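Local coordinates for protein ribonucleoside-diphosphate reductase, alpha chain (Actinobacillus ureae ATCC 25976, PDB 6DQX) that probably reduces ribonucleoside diphosphates to deoxyribonucleotides, as the catalytic alpha subunit of a class Id ribonucleotide reductase, at residues Leu196-Thr200 against Glu201-Ile205; His216-Leu219 against Glu220-Ala224. One frame throughout, in Å; residues are numbered along the deposited sequence.

In the fold
Both contacts belong to the ribonucleotide reductase barrel and flank the same strand, 209-213, which runs parallel to strands 181-186 and 247-249. Interaction 1 (196-205) comes first along the chain, in the loop joining helix 192-195 to that strand; interaction 2 (216-224) follows it, on the first of the two helices that lead to strand 247-249. Their centres are 27 Å apart and their nearest atoms about 8 Å, so they do not touch. Helix 227-243 connects them: L196 and W218 both pack on its L232. They are the double turn before strand 209-213 and the helix after it, both far from the chain centre.

Interaction 1: residues Leu196-Thr200 against Glu201-Ile205; sequences LDIHT and EGNPI. With EDO (1,2-ethanediol), chain I.
The carbonyl oxygen T200 O accepts N203 N at 3.0 Å and also the side-chain NE2 of Q206, which pins the second of two consecutive type II beta turns, D197-T200 and T200-N203. The N203 donor stands 36° above the carbonyl plane, and G202 takes the positive-phi corner. In the first turn, D197 O is met by both T200 N and T200 OG1, the hydroxyl at 2.7 Å and on a lone pair. With chi1 at 63°, OG1 sits between the backbone N and the carbonyl carbon; from there it also meets N203 CB at 3.4 Å. D197 OD2 accepts O1 of an ethanediol, probably from the crystallisation liquor, at 2.7 Å. N203, its CG anti to the backbone N, places OD1 where it accepts I205 N at 2.9 Å, an Asx turn. The loop is drawn together by H199 N, which reaches I205 O at 2.9 Å. Beside this bond the buried I198 and I205 meet through their CG2 methyls, 3.7 Å apart, with I198 also on Y210 of strand 209-213. Ring atom NE2 of H199 is bonded to M208 O, while its CD2 lies 3.6 Å from I205 O, which faces the ring edge in plane.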
# COMPACT_ATOMS: atom_id res chain seq x y z
N LEU A 196 -4.32 19.60 7.50
CA LEU A 196 -5.32 20.21 8.41
C LEU A 196 -6.79 19.94 8.07
O LEU A 196 -7.66 20.21 8.91
CB LEU A 196 -5.06 21.71 8.59
CG LEU A 196 -3.85 22.11 9.44
CD1 LEU A 196 -3.76 23.62 9.57
CD2 LEU A 196 -3.89 21.48 10.83
N ASP A 197 -7.08 19.41 6.88
CA ASP A 197 -8.44 18.96 6.51
C ASP A 197 -8.67 17.46 6.66
O ASP A 197 -9.73 16.97 6.33
CB ASP A 197 -8.80 19.44 5.09
CG ASP A 197 -8.98 20.95 5.03
OD1 ASP A 197 -9.26 21.57 6.06
OD2 ASP A 197 -8.82 21.51 3.94
N ILE A 198 -7.69 16.72 7.19
CA ILE A 198 -7.89 15.32 7.53
C ILE A 198 -9.13 15.17 8.43
O ILE A 198 -9.34 15.99 9.30
CB ILE A 198 -6.62 14.74 8.23
CG1 ILE A 198 -5.55 14.45 7.17
CG2 ILE A 198 -6.95 13.50 9.03
CD1 ILE A 198 -4.21 13.97 7.69
N HIS A 199 -9.94 14.14 8.18
CA HIS A 199 -11.21 13.85 8.89
C HIS A 199 -12.45 14.74 8.51
O HIS A 199 -13.57 14.41 8.90
CB HIS A 199 -11.03 13.82 10.43
CG HIS A 199 -10.18 12.69 10.92
ND1 HIS A 199 -10.10 12.35 12.25
CD2 HIS A 199 -9.40 11.80 10.26
CE1 HIS A 199 -9.27 11.33 12.40
NE2 HIS A 199 -8.83 10.97 11.20
N THR A 200 -12.26 15.82 7.75
CA THR A 200 -13.40 16.65 7.28
C THR A 200 -14.25 15.91 6.26
O THR A 200 -13.79 14.95 5.63
CB THR A 200 -12.96 17.97 6.63
OG1 THR A 200 -12.20 17.72 5.44
CG2 THR A 200 -12.17 18.82 7.59
N GLU A 201 -15.49 16.38 6.08
CA GLU A 201 -16.46 15.71 5.23
C GLU A 201 -15.92 15.42 3.83
O GLU A 201 -15.43 16.31 3.17
CB GLU A 201 -17.73 16.58 5.11
CG GLU A 201 -18.93 15.84 4.57
CD GLU A 201 -20.06 16.78 4.14
OE1 GLU A 201 -20.04 17.99 4.49
OE2 GLU A 201 -20.96 16.30 3.43
N GLY A 202 -15.98 14.17 3.38
CA GLY A 202 -15.47 13.79 2.06
C GLY A 202 -13.95 13.70 1.86
O GLY A 202 -13.50 13.18 0.83
N ASN A 203 -13.16 14.19 2.83
CA ASN A 203 -11.69 14.19 2.71
C ASN A 203 -11.24 12.75 2.53
O ASN A 203 -11.85 11.84 3.10
CB ASN A 203 -11.03 14.87 3.94
CG ASN A 203 -9.51 14.97 3.84
OD1 ASN A 203 -8.80 14.02 4.21
ND2 ASN A 203 -9.01 16.13 3.38
N PRO A 204 -10.22 12.52 1.67
CA PRO A 204 -9.77 11.15 1.50
C PRO A 204 -9.38 10.43 2.79
O PRO A 204 -9.50 9.23 2.85
CB PRO A 204 -8.56 11.28 0.58
CG PRO A 204 -8.75 12.55 -0.13
CD PRO A 204 -9.55 13.45 0.76
N ILE A 205 -8.91 11.17 3.79
CA ILE A 205 -8.36 10.57 5.02
C ILE A 205 -9.36 10.64 6.17
O ILE A 205 -9.61 11.72 6.71
CB ILE A 205 -7.08 11.31 5.45
CG1 ILE A 205 -6.06 11.40 4.31
CG2 ILE A 205 -6.48 10.64 6.69
CD1 ILE A 205 -5.66 10.08 3.71
C1 EDO I . -8.25 20.23 1.14
O1 EDO I . -7.18 20.85 1.86
C2 EDO I . -8.44 21.00 -0.16
O2 EDO I . -7.36 20.62 -1.03

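Interaction 2: residues His216-Leu219 against Glu220-Ala224. With EDO (1,2-ethanediol), chain G.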
# COMPACT_ATOMS: atom_id res chain seq x y z
N HIS A 216 9.85 25.82 18.40
CA HIS A 216 9.91 26.99 19.28
C HIS A 216 9.94 28.29 18.46
O HIS A 216 9.10 29.16 18.66
CB HIS A 216 11.15 26.89 20.18
CG HIS A 216 11.36 28.09 21.06
ND1 HIS A 216 10.60 28.34 22.18
CD2 HIS A 216 12.26 29.11 20.97
CE1 HIS A 216 11.02 29.46 22.75
NE2 HIS A 216 12.02 29.95 22.04
N ASP A 217 10.87 28.39 17.51
CA ASP A 217 11.04 29.62 16.72
C ASP A 217 9.78 29.95 15.91
O ASP A 217 9.40 31.12 15.82
CB ASP A 217 12.27 29.53 15.80
CG ASP A 217 13.57 29.53 16.55
OD1 ASP A 217 13.61 30.00 17.70
OD2 ASP A 217 14.59 29.08 15.97
N TRP A 218 9.12 28.93 15.35
CA TRP A 218 7.84 29.10 14.65
C TRP A 218 6.79 29.73 15.56
O TRP A 218 6.11 30.71 15.19
CB TRP A 218 7.33 27.76 14.07
CG TRP A 218 6.20 27.94 13.09
CD1 TRP A 218 6.30 28.00 11.74
CD2 TRP A 218 4.81 28.09 13.39
NE1 TRP A 218 5.07 28.19 11.18
CE2 TRP A 218 4.13 28.25 12.17
CE3 TRP A 218 4.06 28.11 14.58
CZ2 TRP A 218 2.75 28.42 12.09
CZ3 TRP A 218 2.70 28.29 14.51
CH2 TRP A 218 2.05 28.44 13.27
N LEU A 219 6.62 29.16 16.76
CA LEU A 219 5.68 29.72 17.73
C LEU A 219 6.05 31.11 18.20
O LEU A 219 5.14 31.91 18.42
CB LEU A 219 5.50 28.81 18.94
CG LEU A 219 4.56 27.64 18.79
CD1 LEU A 219 4.74 26.74 20.01
CD2 LEU A 219 3.11 28.06 18.64
N GLU A 220 7.34 31.41 18.37
CA GLU A 220 7.75 32.78 18.75
C GLU A 220 7.45 33.81 17.64
O GLU A 220 7.07 34.95 17.93
CB GLU A 220 9.22 32.85 19.14
CG GLU A 220 9.53 32.18 20.49
CD GLU A 220 8.83 32.84 21.67
OE1 GLU A 220 8.79 34.09 21.74
OE2 GLU A 220 8.30 32.10 22.54
N SER A 221 7.61 33.39 16.39
CA SER A 221 7.23 34.21 15.23
C SER A 221 5.73 34.47 15.22
O SER A 221 5.31 35.61 14.99
CB SER A 221 7.70 33.55 13.92
OG SER A 221 7.35 34.33 12.79
N MET A 222 4.93 33.43 15.47
CA MET A 222 3.47 33.53 15.59
C MET A 222 3.03 34.50 16.71
O MET A 222 2.15 35.36 16.52
CB MET A 222 2.88 32.15 15.86
CG MET A 222 1.38 32.03 15.73
SD MET A 222 0.39 32.53 17.15
CE MET A 222 0.81 31.30 18.38
N LYS A 223 3.63 34.33 17.89
CA LYS A 223 3.31 35.18 19.05
C LYS A 223 3.72 36.64 18.84
O LYS A 223 2.98 37.55 19.23
CB LYS A 223 3.95 34.62 20.33
CG LYS A 223 3.29 33.33 20.80
CD LYS A 223 3.82 32.86 22.15
CE LYS A 223 5.23 32.31 22.09
NZ LYS A 223 5.77 32.08 23.47
N ALA A 224 4.86 36.86 18.18
CA ALA A 224 5.30 38.21 17.80
C ALA A 224 4.47 38.90 16.68
O ALA A 224 4.77 40.04 16.33
CB ALA A 224 6.78 38.18 17.42
C1 EDO G . 4.52 28.68 7.82
O1 EDO G . 5.88 28.78 8.25
C2 EDO G . 4.23 27.20 7.67
O2 EDO G . 3.01 26.73 7.08
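Helix 216-223, which follows strand 209-213 in the beta-alpha-beta crossover toward strand 247-249, carries this contact along two successive turns. Four consecutive i to i+4 backbone bonds hold it, from E220 N to H216 O at 2.9 Å through to K223 N on L219 O. Side chains add contacts three and four residues apart. E220 lays CG over one face of the H216 imidazole, a CH-pi contact 4.0 Å from the ring centroid and 23° off its normal, shifted toward the rim. The bend at chi2 (-62°) turns the E220 carboxylate so that OE2 receives K223 NZ at 2.7 Å, from above the carboxylate plane, in a salt bridge. K223 NZ has a second acidic partner in E544, and H216 ND1 is bonded to E543, so K223 is shared by two carboxylates, E220 and E544, where this helix meets helix 532-544. Nearer the backbone, the methylenes of K223 pass the L219 carbonyl, CG 3.3 Å from L219 O. The buried residues of the helix are L219 and M222, which lie side by side pointing the same way, CD2 of L219 being 4.0 Å from CE of M222, and both reach L540. M222 also faces helix 227-243, where it touches K229, R230 and W233. W218 crosses M222 at a slant, CZ3 to CB 4.1 Å, and its ring has a cation-pi contact with K229, the lysine that also bonds S221 OG. At the pyrrole edge, W218 NE1 gives a weak hydrogen bond of 3.1 Å to O1 of an ethanediol, probably from the crystallisation liquor, which is also bonded to I187 O and Y228 OH.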